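Local coordinates for protein endonuclease and methylase LlaGI (Lactococcus lactis, PDB 5FFJ) that acts as a Type ISP restriction-modification enzyme, joining a helicase-like ATPase, a DNA methyltransferase and sequence recognition in one chain, and here binds DNA with its nuclease removed, at residues N949-Q954 and I997-T1002; D953-G958 and G972-I977; I707-F712 and D1005-L1010. All coordinates share one frame; numbering follows the deposited sequence.

Contact 1. Residues N949-Q954 and I997-T1002; sequences NLRGDQ and IGDYLT. With nucleotides of chain C.
A classic beta bulge interrupts strand 944-951: L950 and R951 both face the single residue I977 of strand 977-984, and R951 takes a positive phi. The strand belongs to the mixed sheet of the methyltransferase fold, in which 977-984 runs antiparallel on one flank and 991-996 parallel on the other. An Asx turn shapes the bulge from within, the N-H of R951 reaching N949 OD1 at 3.1 Å from above the carbonyl plane rather than along a lone pair. On the flank of 991-996 the pairing runs one residue into the following loop, where I997 N donates to N949 O at 3.0 Å, nearly along the C=O axis. G998 follows; a CB there would jam against the carbonyl O of I997. I997 has the largest share of the seam: CG2 lies 3.9 Å from R951 CG, while CD1 comes up obliquely to L950 CD1 at 4.0 Å. It also touches K1006 and I1009 of helix 1003-1012. R951 has CG beside its backbone N and is bent at both chi2 (-70°) and chi3 (-61°), which folds the guanidinium back toward D999. The charged end has more than one acidic partner, because NH2 forms a salt bridge with E964 of helix 959-964. Past the bulge the loop runs on to the DNA, and Q954 CB lies 4.0 Å from N4 of DC13 of chain C. Back at the seam, R951 NH1 and D999 OD1 close a salt bridge of 2.7 Å; the oxygen sits at the guanidinium edge, close to its plane, while the carboxylate plane is turned 85° against it.

Contact 2. Residues D953-G958 and G972-I977; sequences DQRTQG and GSRTSI. With nucleotides of chain B; nucleotides of chain C.
Backbone hydrogen bonding joins the two loops at one point, where Q954 N donates in the carbonyl plane to R974 O at 2.9 Å. Each loop is also braced internally: T956 OG1 donates to D953 O at 2.9 Å, and S973 OG takes the N-H of T975 at 3.3 Å in an ST turn. The D953 carboxylate forms a salt bridge with K1189. Contacts to the DNA backbone come next. R974 N gives a hydrogen bond of 2.6 Å to OP1 of DG12 of chain B, R955 NH2 makes weak bonds to both OP1 and OP2 of that phosphate, and S973 OG donates to O4' of DA11 of chain B at 3.2 Å. Electrostatically the site is crowded, since R955 NH1 and R974 NH2 stand 3.4 Å apart; the nearby phosphate would probably offset this repulsion. Packing is carried by R974, whose chain, bent at chi2 and chi3, crosses R955 at about a right angle. One face of its guanidinium lies over N2 of DG12, and R955 CG covers the rim of the opposite face. R974 CD sits 3.2 Å from C4 of DG12. An alanine here removes the chain that lies between the guanine face and R955 CG, and would probably loosen the loop's hold on the guanine. In chain B, N9 of DA11 is 10.5 Å from N9 of DG12, so the adenine is swung off the stack while R974 lies against the guanine, consistent with base flipping by DNA adenine methyltransferases.

Contact 3. Residues I707-F712 and D1005-L1010; sequences IEVVDF and DKLDIL
Three carbonyl oxygens grip K1006 NZ: those of E964 and G966 accept hydrogen bonds, and that of L950 a weak one. The lysine chain is fully extended from CB to NZ, so it carries the ammonium from helix 1003-1012 to the carbonyl of L950 in strand 944-951, while L1007 and L1010 of the same helix pack against helix 707-725. These two helices of the methyltransferase fold run in roughly the same direction, their local axes 9.0 Å apart at the closest approach and crossing at 35°. The tightest backbone approach is E708 to L1010, where L1010 CB lies 3.5 Å from E708 O and 3.8 Å from E708 CB. From there L1010 sends CD2 to V709 CG2 at 3.6 Å, the two side chains lying side by side and pointing the same way. F712, with CG anti to its backbone N, closes the far side: its CD1 reaches L1010 CG obliquely at 4.4 Å. V709 and F712 also touch I979 of strand 977-984, so helix 707-725 rests on the sheet here. On the other flank L1007 CD2 meets E708 CB at 3.9 Å and V709 CG2 at 4.2 Å. E708 crosses L1007 at about a right angle; its chain is bent at chi2 (86°), so that the methylenes and carboxylate oxygens run past the leucine methyls. Beyond them, E708 OE2 forms a salt bridge with R1011, whose guanidinium also pairs with D1008. Between the two segments the chemistry is therefore apolar, with shape rather than directional bonding setting their fit, while R1011 would probably offset the repulsion between the E708 and D1008 carboxylates at the rim.

In the fold
Contacts 1 and 2 leave the same end of strand 944-951 and share D953 and Q954, their centres 9 Å apart. The bulge joins them directly: L950 N lies 2.9 Å from I977 O, and R951 O 2.9 Å from I977 N. Contact 2 meets the DNA most extensively, around the displaced adenosine and the next base pair. Contact 3 lies farther from the DNA, its nearest atom about 9 Å from the nucleic acid and its centre 18 Å from that of contact 2. Helix 1003-1012 links it to contact 1, whose I997 CD1 packs on K1006 CB at 3.7 Å. Together they run from helix packing through the sheet end to the DNA-binding loops.

Contact 1. Residues N949-Q954 and I997-T1002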
loop_
_atom_site.group_PDB
_atom_site.type_symbol
_atom_site.label_atom_id
_atom_site.label_comp_id
_atom_site.label_asym_id
_atom_site.label_seq_id
_atom_site.Cartn_x
_atom_site.Cartn_y
_atom_site.Cartn_z
ATOM N N ASN A 949 -18.273 18.443 6.347
ATOM C CA ASN A 949 -18.110 17.021 6.624
ATOM C C ASN A 949 -18.584 16.169 5.453
ATOM O O ASN A 949 -19.781 16.086 5.176
ATOM C CB ASN A 949 -18.869 16.640 7.896
ATOM C CG ASN A 949 -18.541 15.236 8.375
ATOM O OD1 ASN A 949 -17.637 14.583 7.855
ATOM N ND2 ASN A 949 -19.275 14.771 9.378
ATOM N N LEU A 950 -17.632 15.542 4.770
ATOM C CA LEU A 950 -17.922 14.732 3.590
ATOM C C LEU A 950 -18.171 13.263 3.940
ATOM O O LEU A 950 -18.414 12.443 3.052
ATOM C CB LEU A 950 -16.766 14.843 2.588
ATOM C CG LEU A 950 -16.893 15.883 1.468
ATOM C CD1 LEU A 950 -17.573 17.161 1.934
ATOM C CD2 LEU A 950 -15.517 16.209 0.916
ATOM N N ARG A 951 -18.111 12.941 5.231
ATOM C CA ARG A 951 -18.360 11.582 5.706
ATOM C C ARG A 951 -17.436 10.582 5.001
ATOM O O ARG A 951 -16.269 10.884 4.744
ATOM C CB ARG A 951 -19.829 11.207 5.489
ATOM C CG ARG A 951 -20.822 12.217 6.056
ATOM C CD ARG A 951 -20.822 12.216 7.576
ATOM N NE ARG A 951 -21.204 10.913 8.117
ATOM C CZ ARG A 951 -22.458 10.516 8.316
ATOM N NH1 ARG A 951 -23.476 11.316 8.020
ATOM N NH2 ARG A 951 -22.698 9.311 8.813
ATOM N N GLY A 952 -17.954 9.395 4.702
ATOM C CA GLY A 952 -17.219 8.422 3.916
ATOM C C GLY A 952 -16.224 7.619 4.736
ATOM O O GLY A 952 -15.164 7.241 4.235
ATOM N N ASP A 953 -16.564 7.358 5.997
ATOM C CA ASP A 953 -15.708 6.569 6.887
ATOM C C ASP A 953 -16.066 5.092 6.785
ATOM O O ASP A 953 -17.113 4.670 7.278
ATOM C CB ASP A 953 -15.841 7.042 8.341
ATOM C CG ASP A 953 -14.883 6.328 9.282
ATOM O OD1 ASP A 953 -13.914 5.708 8.797
ATOM O OD2 ASP A 953 -15.096 6.397 10.510
ATOM N N GLN A 954 -15.192 4.315 6.147
ATOM C CA GLN A 954 -15.444 2.896 5.914
ATOM C C GLN A 954 -14.534 2.000 6.759
ATOM O O GLN A 954 -14.154 0.905 6.343
ATOM C CB GLN A 954 -15.291 2.584 4.420
ATOM C CG GLN A 954 -16.341 3.264 3.552
ATOM C CD GLN A 954 -17.759 2.943 3.991
ATOM O OE1 GLN A 954 -18.611 3.829 4.087
ATOM N NE2 GLN A 954 -18.018 1.669 4.265
ATOM N N ILE A 997 -22.717 16.610 4.892
ATOM C CA ILE A 997 -23.111 16.411 3.499
ATOM C C ILE A 997 -24.341 15.512 3.381
ATOM O O ILE A 997 -24.977 15.460 2.327
ATOM C CB ILE A 997 -21.958 15.803 2.666
ATOM C CG1 ILE A 997 -22.194 16.043 1.172
ATOM C CG2 ILE A 997 -21.802 14.310 2.961
ATOM C CD1 ILE A 997 -20.966 15.789 0.312
ATOM N N GLY A 998 -24.659 14.803 4.460
ATOM C CA GLY A 998 -25.841 13.962 4.518
ATOM C C GLY A 998 -25.520 12.484 4.464
ATOM O O GLY A 998 -24.461 12.081 3.978
ATOM N N ASP A 999 -26.445 11.672 4.961
ATOM C CA ASP A 999 -26.257 10.230 4.976
ATOM C C ASP A 999 -26.396 9.640 3.566
ATOM O O ASP A 999 -26.977 10.260 2.674
ATOM C CB ASP A 999 -27.263 9.561 5.931
ATOM C CG ASP A 999 -27.131 10.044 7.371
ATOM O OD1 ASP A 999 -26.027 10.468 7.771
ATOM O OD2 ASP A 999 -28.139 9.983 8.110
ATOM N N TYR A 1000 -25.788 8.469 3.376
ATOM C CA TYR A 1000 -26.090 7.536 2.277
ATOM C C TYR A 1000 -25.653 7.963 0.874
ATOM O O TYR A 1000 -25.859 7.218 -0.084
ATOM C CB TYR A 1000 -27.595 7.235 2.236
ATOM C CG TYR A 1000 -28.119 6.535 3.472
ATOM C CD1 TYR A 1000 -27.737 5.234 3.771
ATOM C CD2 TYR A 1000 -29.000 7.172 4.334
ATOM C CE1 TYR A 1000 -28.211 4.590 4.899
ATOM C CE2 TYR A 1000 -29.481 6.534 5.465
ATOM C CZ TYR A 1000 -29.083 5.240 5.740
ATOM O OH TYR A 1000 -29.555 4.593 6.864
ATOM N N LEU A 1001 -25.036 9.131 0.737
ATOM C CA LEU A 1001 -24.672 9.620 -0.589
ATOM C C LEU A 1001 -23.538 8.803 -1.203
ATOM O O LEU A 1001 -22.579 8.438 -0.520
ATOM C CB LEU A 1001 -24.274 11.094 -0.526
ATOM C CG LEU A 1001 -25.386 12.063 -0.125
ATOM C CD1 LEU A 1001 -24.827 13.475 -0.015
ATOM C CD2 LEU A 1001 -26.542 12.008 -1.120
ATOM N N THR A 1002 -23.663 8.511 -2.495
ATOM C CA THR A 1002 -22.615 7.813 -3.230
ATOM C C THR A 1002 -21.394 8.710 -3.386
ATOM O O THR A 1002 -21.459 9.911 -3.130
ATOM C CB THR A 1002 -23.089 7.359 -4.634
ATOM O OG1 THR A 1002 -23.349 8.503 -5.457
ATOM C CG2 THR A 1002 -24.347 6.502 -4.539
ATOM P P DC C 13 -20.110 -6.907 7.000
ATOM O OP1 DC C 13 -20.463 -8.142 7.740
ATOM O OP2 DC C 13 -21.069 -5.784 6.977
ATOM O "O5'" DC C 13 -18.723 -6.347 7.567
ATOM C "C5'" DC C 13 -17.504 -7.028 7.261
ATOM C "C4'" DC C 13 -16.296 -6.193 7.643
ATOM O "O4'" DC C 13 -15.871 -5.391 6.498
ATOM C "C3'" DC C 13 -16.536 -5.193 8.773
ATOM O "O3'" DC C 13 -15.389 -5.093 9.603
ATOM C "C2'" DC C 13 -16.802 -3.908 8.009
ATOM C "C1'" DC C 13 -15.779 -4.039 6.899
ATOM N N1 DC C 13 -15.987 -3.137 5.708
ATOM C C2 DC C 13 -14.941 -2.969 4.793
ATOM O O2 DC C 13 -13.879 -3.576 4.975
ATOM N N3 DC C 13 -15.122 -2.150 3.727
ATOM C C4 DC C 13 -16.281 -1.510 3.566
ATOM N N4 DC C 13 -16.414 -0.715 2.500
ATOM C C5 DC C 13 -17.357 -1.662 4.490
ATOM C C6 DC C 13 -17.168 -2.473 5.537
#

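Contact 2. Residues D953-G958 and G972-I977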
loop_
_atom_site.group_PDB
_atom_site.type_symbol
_atom_site.label_atom_id
_atom_site.label_comp_id
_atom_site.label_asym_id
_atom_site.label_seq_id
_atom_site.Cartn_x
_atom_site.Cartn_y
_atom_site.Cartn_z
ATOM N N ASP A 953 -16.564 7.358 5.997
ATOM C CA ASP A 953 -15.708 6.569 6.887
ATOM C C ASP A 953 -16.066 5.092 6.785
ATOM O O ASP A 953 -17.113 4.670 7.278
ATOM C CB ASP A 953 -15.841 7.042 8.341
ATOM C CG ASP A 953 -14.883 6.328 9.282
ATOM O OD1 ASP A 953 -13.914 5.708 8.797
ATOM O OD2 ASP A 953 -15.096 6.397 10.510
ATOM N N GLN A 954 -15.192 4.315 6.147
ATOM C CA GLN A 954 -15.444 2.896 5.914
ATOM C C GLN A 954 -14.534 2.000 6.759
ATOM O O GLN A 954 -14.154 0.905 6.343
ATOM C CB GLN A 954 -15.291 2.584 4.420
ATOM C CG GLN A 954 -16.341 3.264 3.552
ATOM C CD GLN A 954 -17.759 2.943 3.991
ATOM O OE1 GLN A 954 -18.611 3.829 4.087
ATOM N NE2 GLN A 954 -18.018 1.669 4.265
ATOM N N ARG A 955 -14.181 2.487 7.946
ATOM C CA ARG A 955 -13.685 1.631 9.019
ATOM C C ARG A 955 -14.809 1.437 10.042
ATOM O O ARG A 955 -14.583 1.021 11.181
ATOM C CB ARG A 955 -12.431 2.224 9.658
ATOM C CG ARG A 955 -11.178 1.445 9.303
ATOM C CD ARG A 955 -9.921 2.183 9.716
ATOM N NE ARG A 955 -9.239 2.790 8.575
ATOM C CZ ARG A 955 -8.272 2.205 7.871
ATOM N NH1 ARG A 955 -7.849 0.983 8.173
ATOM N NH2 ARG A 955 -7.722 2.850 6.854
ATOM N N THR A 956 -16.025 1.748 9.597
ATOM C CA THR A 956 -17.247 1.460 10.334
ATOM C C THR A 956 -17.845 0.168 9.787
ATOM O O THR A 956 -17.201 -0.529 9.001
ATOM C CB THR A 956 -18.274 2.603 10.205
ATOM O OG1 THR A 956 -18.638 2.769 8.829
ATOM C CG2 THR A 956 -17.703 3.909 10.739
ATOM N N GLN A 957 -19.073 -0.147 10.190
ATOM C CA GLN A 957 -19.747 -1.349 9.705
ATOM C C GLN A 957 -21.254 -1.269 9.916
ATOM O O GLN A 957 -21.732 -0.570 10.808
ATOM C CB GLN A 957 -19.179 -2.594 10.399
ATOM C CG GLN A 957 -19.874 -3.909 10.031
ATOM C CD GLN A 957 -21.116 -4.200 10.867
ATOM O OE1 GLN A 957 -21.408 -3.503 11.838
ATOM N NE2 GLN A 957 -21.853 -5.236 10.483
ATOM N N GLY A 958 -21.996 -1.991 9.080
ATOM C CA GLY A 958 -23.435 -2.087 9.223
ATOM C C GLY A 958 -24.134 -0.803 8.829
ATOM O O GLY A 958 -23.762 -0.162 7.847
ATOM N N GLY A 972 -8.488 5.132 -2.286
ATOM C CA GLY A 972 -7.320 5.836 -1.791
ATOM C C GLY A 972 -7.282 5.955 -0.279
ATOM O O GLY A 972 -6.216 5.854 0.329
ATOM N N SER A 973 -8.446 6.172 0.327
ATOM C CA SER A 973 -8.531 6.369 1.769
ATOM C C SER A 973 -9.848 5.864 2.340
ATOM O O SER A 973 -10.901 5.975 1.708
ATOM C CB SER A 973 -8.353 7.848 2.112
ATOM O OG SER A 973 -8.655 8.093 3.475
ATOM N N ARG A 974 -9.773 5.322 3.551
ATOM C CA ARG A 974 -10.928 4.743 4.225
ATOM C C ARG A 974 -11.450 5.671 5.319
ATOM O O ARG A 974 -12.521 5.441 5.881
ATOM C CB ARG A 974 -10.556 3.381 4.824
ATOM C CG ARG A 974 -11.666 2.349 4.756
ATOM C CD ARG A 974 -11.159 1.017 4.233
ATOM N NE ARG A 974 -10.419 0.251 5.234
ATOM C CZ ARG A 974 -10.983 -0.535 6.147
ATOM N NH1 ARG A 974 -12.303 -0.659 6.202
ATOM N NH2 ARG A 974 -10.227 -1.197 7.011
ATOM N N THR A 975 -10.688 6.719 5.614
ATOM C CA THR A 975 -11.006 7.618 6.718
ATOM C C THR A 975 -12.158 8.559 6.399
ATOM O O THR A 975 -12.474 8.800 5.235
ATOM C CB THR A 975 -9.793 8.478 7.103
ATOM O OG1 THR A 975 -9.432 9.316 5.998
ATOM C CG2 THR A 975 -8.612 7.604 7.486
ATOM N N SER A 976 -12.781 9.092 7.445
ATOM C CA SER A 976 -13.756 10.156 7.280
ATOM C C SER A 976 -13.056 11.348 6.641
ATOM O O SER A 976 -11.967 11.729 7.071
ATOM C CB SER A 976 -14.372 10.551 8.626
ATOM O OG SER A 976 -15.463 11.439 8.449
ATOM N N ILE A 977 -13.670 11.922 5.609
ATOM C CA ILE A 977 -13.093 13.063 4.905
ATOM C C ILE A 977 -13.888 14.335 5.186
ATOM O O ILE A 977 -15.112 14.300 5.325
ATOM C CB ILE A 977 -13.044 12.817 3.382
ATOM C CG1 ILE A 977 -12.181 11.591 3.067
ATOM C CG2 ILE A 977 -12.511 14.041 2.649
ATOM C CD1 ILE A 977 -10.740 11.689 3.553
ATOM P P DG B 12 -6.619 3.649 4.037
ATOM O OP1 DG B 12 -7.697 4.389 4.728
ATOM O OP2 DG B 12 -5.856 2.605 4.758
ATOM O "O5'" DG B 12 -7.296 2.995 2.745
ATOM C "C5'" DG B 12 -6.485 2.385 1.750
ATOM C "C4'" DG B 12 -6.100 0.979 2.152
ATOM O "O4'" DG B 12 -7.291 0.258 2.556
ATOM C "C3'" DG B 12 -5.495 0.144 1.040
ATOM O "O3'" DG B 12 -4.652 -0.885 1.585
ATOM C "C2'" DG B 12 -6.740 -0.395 0.341
ATOM C "C1'" DG B 12 -7.728 -0.585 1.499
ATOM N N9 DG B 12 -9.126 -0.255 1.179
ATOM C C8 DG B 12 -9.594 0.688 0.289
ATOM N N7 DG B 12 -10.900 0.746 0.231
ATOM C C5 DG B 12 -11.325 -0.215 1.140
ATOM C C6 DG B 12 -12.635 -0.610 1.511
ATOM O O6 DG B 12 -13.718 -0.173 1.097
ATOM N N1 DG B 12 -12.614 -1.621 2.470
ATOM C C2 DG B 12 -11.474 -2.178 2.997
ATOM N N2 DG B 12 -11.647 -3.139 3.910
ATOM N N3 DG B 12 -10.247 -1.818 2.657
ATOM C C4 DG B 12 -10.246 -0.838 1.728
ATOM P P DC C 13 -20.110 -6.907 7.000
ATOM O OP1 DC C 13 -20.463 -8.142 7.740
ATOM O OP2 DC C 13 -21.069 -5.784 6.977
ATOM O "O5'" DC C 13 -18.723 -6.347 7.567
ATOM C "C5'" DC C 13 -17.504 -7.028 7.261
ATOM C "C4'" DC C 13 -16.296 -6.193 7.643
ATOM O "O4'" DC C 13 -15.871 -5.391 6.498
ATOM C "C3'" DC C 13 -16.536 -5.193 8.773
ATOM O "O3'" DC C 13 -15.389 -5.093 9.603
ATOM C "C2'" DC C 13 -16.802 -3.908 8.009
ATOM C "C1'" DC C 13 -15.779 -4.039 6.899
ATOM N N1 DC C 13 -15.987 -3.137 5.708
ATOM C C2 DC C 13 -14.941 -2.969 4.793
ATOM O O2 DC C 13 -13.879 -3.576 4.975
ATOM N N3 DC C 13 -15.122 -2.150 3.727
ATOM C C4 DC C 13 -16.281 -1.510 3.566
ATOM N N4 DC C 13 -16.414 -0.715 2.500
ATOM C C5 DC C 13 -17.357 -1.662 4.490
ATOM C C6 DC C 13 -17.168 -2.473 5.537
ATOM P P DA B 11 -3.956 5.867 8.563
ATOM O OP1 DA B 11 -2.781 5.089 8.110
ATOM O OP2 DA B 11 -3.769 7.226 9.123
ATOM O "O5'" DA B 11 -4.991 5.952 7.344
ATOM C "C5'" DA B 11 -4.848 6.958 6.351
ATOM C "C4'" DA B 11 -5.494 6.523 5.050
ATOM O "O4'" DA B 11 -5.598 7.659 4.149
ATOM C "C3'" DA B 11 -4.713 5.477 4.269
ATOM O "O3'" DA B 11 -5.577 4.709 3.424
ATOM C "C2'" DA B 11 -3.765 6.357 3.469
ATOM C "C1'" DA B 11 -4.704 7.488 3.057
ATOM N N9 DA B 11 -4.061 8.772 2.785
ATOM C C8 DA B 11 -2.841 9.210 3.220
ATOM N N7 DA B 11 -2.545 10.426 2.824
ATOM C C5 DA B 11 -3.652 10.815 2.089
ATOM C C6 DA B 11 -3.966 12.002 1.397
ATOM N N6 DA B 11 -3.148 13.056 1.338
ATOM N N1 DA B 11 -5.156 12.062 0.767
ATOM C C2 DA B 11 -5.972 11.005 0.827
ATOM N N3 DA B 11 -5.785 9.841 1.444
ATOM C C4 DA B 11 -4.595 9.810 2.060
#

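Contact 3. Residues I707-F712 and D1005-L1010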
loop_
_atom_site.group_PDB
_atom_site.type_symbol
_atom_site.label_atom_id
_atom_site.label_comp_id
_atom_site.label_asym_id
_atom_site.label_seq_id
_atom_site.Cartn_x
_atom_site.Cartn_y
_atom_site.Cartn_z
ATOM N N ILE A 707 -10.803 16.313 -8.686
ATOM C CA ILE A 707 -10.838 17.677 -9.207
ATOM C C ILE A 707 -12.007 18.481 -8.640
ATOM O O ILE A 707 -11.891 19.687 -8.424
ATOM C CB ILE A 707 -10.924 17.663 -10.751
ATOM C CG1 ILE A 707 -9.590 17.206 -11.345
ATOM C CG2 ILE A 707 -11.275 19.045 -11.298
ATOM C CD1 ILE A 707 -9.726 16.454 -12.653
ATOM N N GLU A 708 -13.136 17.817 -8.412
ATOM C CA GLU A 708 -14.311 18.484 -7.864
ATOM C C GLU A 708 -14.029 19.000 -6.454
ATOM O O GLU A 708 -14.638 19.970 -6.004
ATOM C CB GLU A 708 -15.518 17.542 -7.841
ATOM C CG GLU A 708 -15.901 16.959 -9.196
ATOM C CD GLU A 708 -15.121 15.704 -9.544
ATOM O OE1 GLU A 708 -14.032 15.496 -8.968
ATOM O OE2 GLU A 708 -15.602 14.922 -10.391
ATOM N N VAL A 709 -13.105 18.339 -5.762
ATOM C CA VAL A 709 -12.707 18.740 -4.417
ATOM C C VAL A 709 -11.724 19.907 -4.472
ATOM O O VAL A 709 -11.905 20.919 -3.794
ATOM C CB VAL A 709 -12.061 17.563 -3.655
ATOM C CG1 VAL A 709 -11.413 18.035 -2.352
ATOM C CG2 VAL A 709 -13.091 16.478 -3.383
ATOM N N VAL A 710 -10.678 19.738 -5.276
ATOM C CA VAL A 710 -9.624 20.738 -5.420
ATOM C C VAL A 710 -10.211 22.083 -5.839
ATOM O O VAL A 710 -9.889 23.117 -5.255
ATOM C CB VAL A 710 -8.564 20.283 -6.452
ATOM C CG1 VAL A 710 -7.500 21.360 -6.666
ATOM C CG2 VAL A 710 -7.907 18.980 -6.006
ATOM N N ASP A 711 -11.078 22.059 -6.847
ATOM C CA ASP A 711 -11.722 23.270 -7.339
ATOM C C ASP A 711 -12.571 23.929 -6.259
ATOM O O ASP A 711 -12.672 25.155 -6.204
ATOM C CB ASP A 711 -12.597 22.957 -8.558
ATOM C CG ASP A 711 -11.803 22.895 -9.850
ATOM O OD1 ASP A 711 -10.575 22.677 -9.791
ATOM O OD2 ASP A 711 -12.412 23.062 -10.928
ATOM N N PHE A 712 -13.177 23.114 -5.402
ATOM C CA PHE A 712 -14.124 23.626 -4.418
ATOM C C PHE A 712 -13.472 24.595 -3.435
ATOM O O PHE A 712 -14.049 25.636 -3.120
ATOM C CB PHE A 712 -14.780 22.481 -3.644
ATOM C CG PHE A 712 -15.783 22.944 -2.623
ATOM C CD1 PHE A 712 -17.103 23.164 -2.977
ATOM C CD2 PHE A 712 -15.401 23.171 -1.311
ATOM C CE1 PHE A 712 -18.026 23.596 -2.040
ATOM C CE2 PHE A 712 -16.317 23.602 -0.371
ATOM C CZ PHE A 712 -17.631 23.814 -0.737
ATOM N N ASP A 1005 -22.307 11.155 -5.938
ATOM C CA ASP A 1005 -23.402 11.998 -5.460
ATOM C C ASP A 1005 -22.801 13.160 -4.686
ATOM O O ASP A 1005 -23.271 14.293 -4.773
ATOM C CB ASP A 1005 -24.379 11.223 -4.568
ATOM C CG ASP A 1005 -25.488 10.543 -5.350
ATOM O OD1 ASP A 1005 -25.250 10.136 -6.507
ATOM O OD2 ASP A 1005 -26.603 10.414 -4.801
ATOM N N LYS A 1006 -21.752 12.860 -3.926
ATOM C CA LYS A 1006 -21.043 13.867 -3.149
ATOM C C LYS A 1006 -20.266 14.808 -4.066
ATOM O O LYS A 1006 -20.152 16.002 -3.789
ATOM C CB LYS A 1006 -20.098 13.197 -2.148
ATOM C CG LYS A 1006 -20.808 12.381 -1.078
ATOM C CD LYS A 1006 -19.826 11.585 -0.233
ATOM C CE LYS A 1006 -20.530 10.851 0.898
ATOM N NZ LYS A 1006 -19.634 9.864 1.562
ATOM N N LEU A 1007 -19.738 14.266 -5.161
ATOM C CA LEU A 1007 -18.995 15.068 -6.129
ATOM C C LEU A 1007 -19.941 15.868 -7.017
ATOM O O LEU A 1007 -19.602 16.962 -7.467
ATOM C CB LEU A 1007 -18.096 14.178 -6.986
ATOM C CG LEU A 1007 -17.001 13.427 -6.229
ATOM C CD1 LEU A 1007 -16.291 12.446 -7.148
ATOM C CD2 LEU A 1007 -16.002 14.386 -5.602
ATOM N N ASP A 1008 -21.125 15.315 -7.274
ATOM C CA ASP A 1008 -22.158 16.036 -8.009
ATOM C C ASP A 1008 -22.480 17.350 -7.302
ATOM O O ASP A 1008 -22.815 18.341 -7.945
ATOM C CB ASP A 1008 -23.425 15.185 -8.148
ATOM C CG ASP A 1008 -23.335 14.176 -9.283
ATOM O OD1 ASP A 1008 -22.232 13.987 -9.838
ATOM O OD2 ASP A 1008 -24.372 13.563 -9.612
ATOM N N ILE A 1009 -22.366 17.347 -5.977
ATOM C CA ILE A 1009 -22.623 18.537 -5.175
ATOM C C ILE A 1009 -21.439 19.503 -5.229
ATOM O O ILE A 1009 -21.612 20.715 -5.107
ATOM C CB ILE A 1009 -22.913 18.167 -3.707
ATOM C CG1 ILE A 1009 -24.168 17.294 -3.626
ATOM C CG2 ILE A 1009 -23.096 19.423 -2.856
ATOM C CD1 ILE A 1009 -24.427 16.708 -2.257
ATOM N N LEU A 1010 -20.240 18.958 -5.411
ATOM C CA LEU A 1010 -19.023 19.766 -5.456
ATOM C C LEU A 1010 -18.841 20.426 -6.819
ATOM O O LEU A 1010 -18.259 21.507 -6.924
ATOM C CB LEU A 1010 -17.803 18.908 -5.117
ATOM C CG LEU A 1010 -17.361 18.872 -3.651
ATOM C CD1 LEU A 1010 -18.551 18.862 -2.702
ATOM C CD2 LEU A 1010 -16.478 17.655 -3.402
#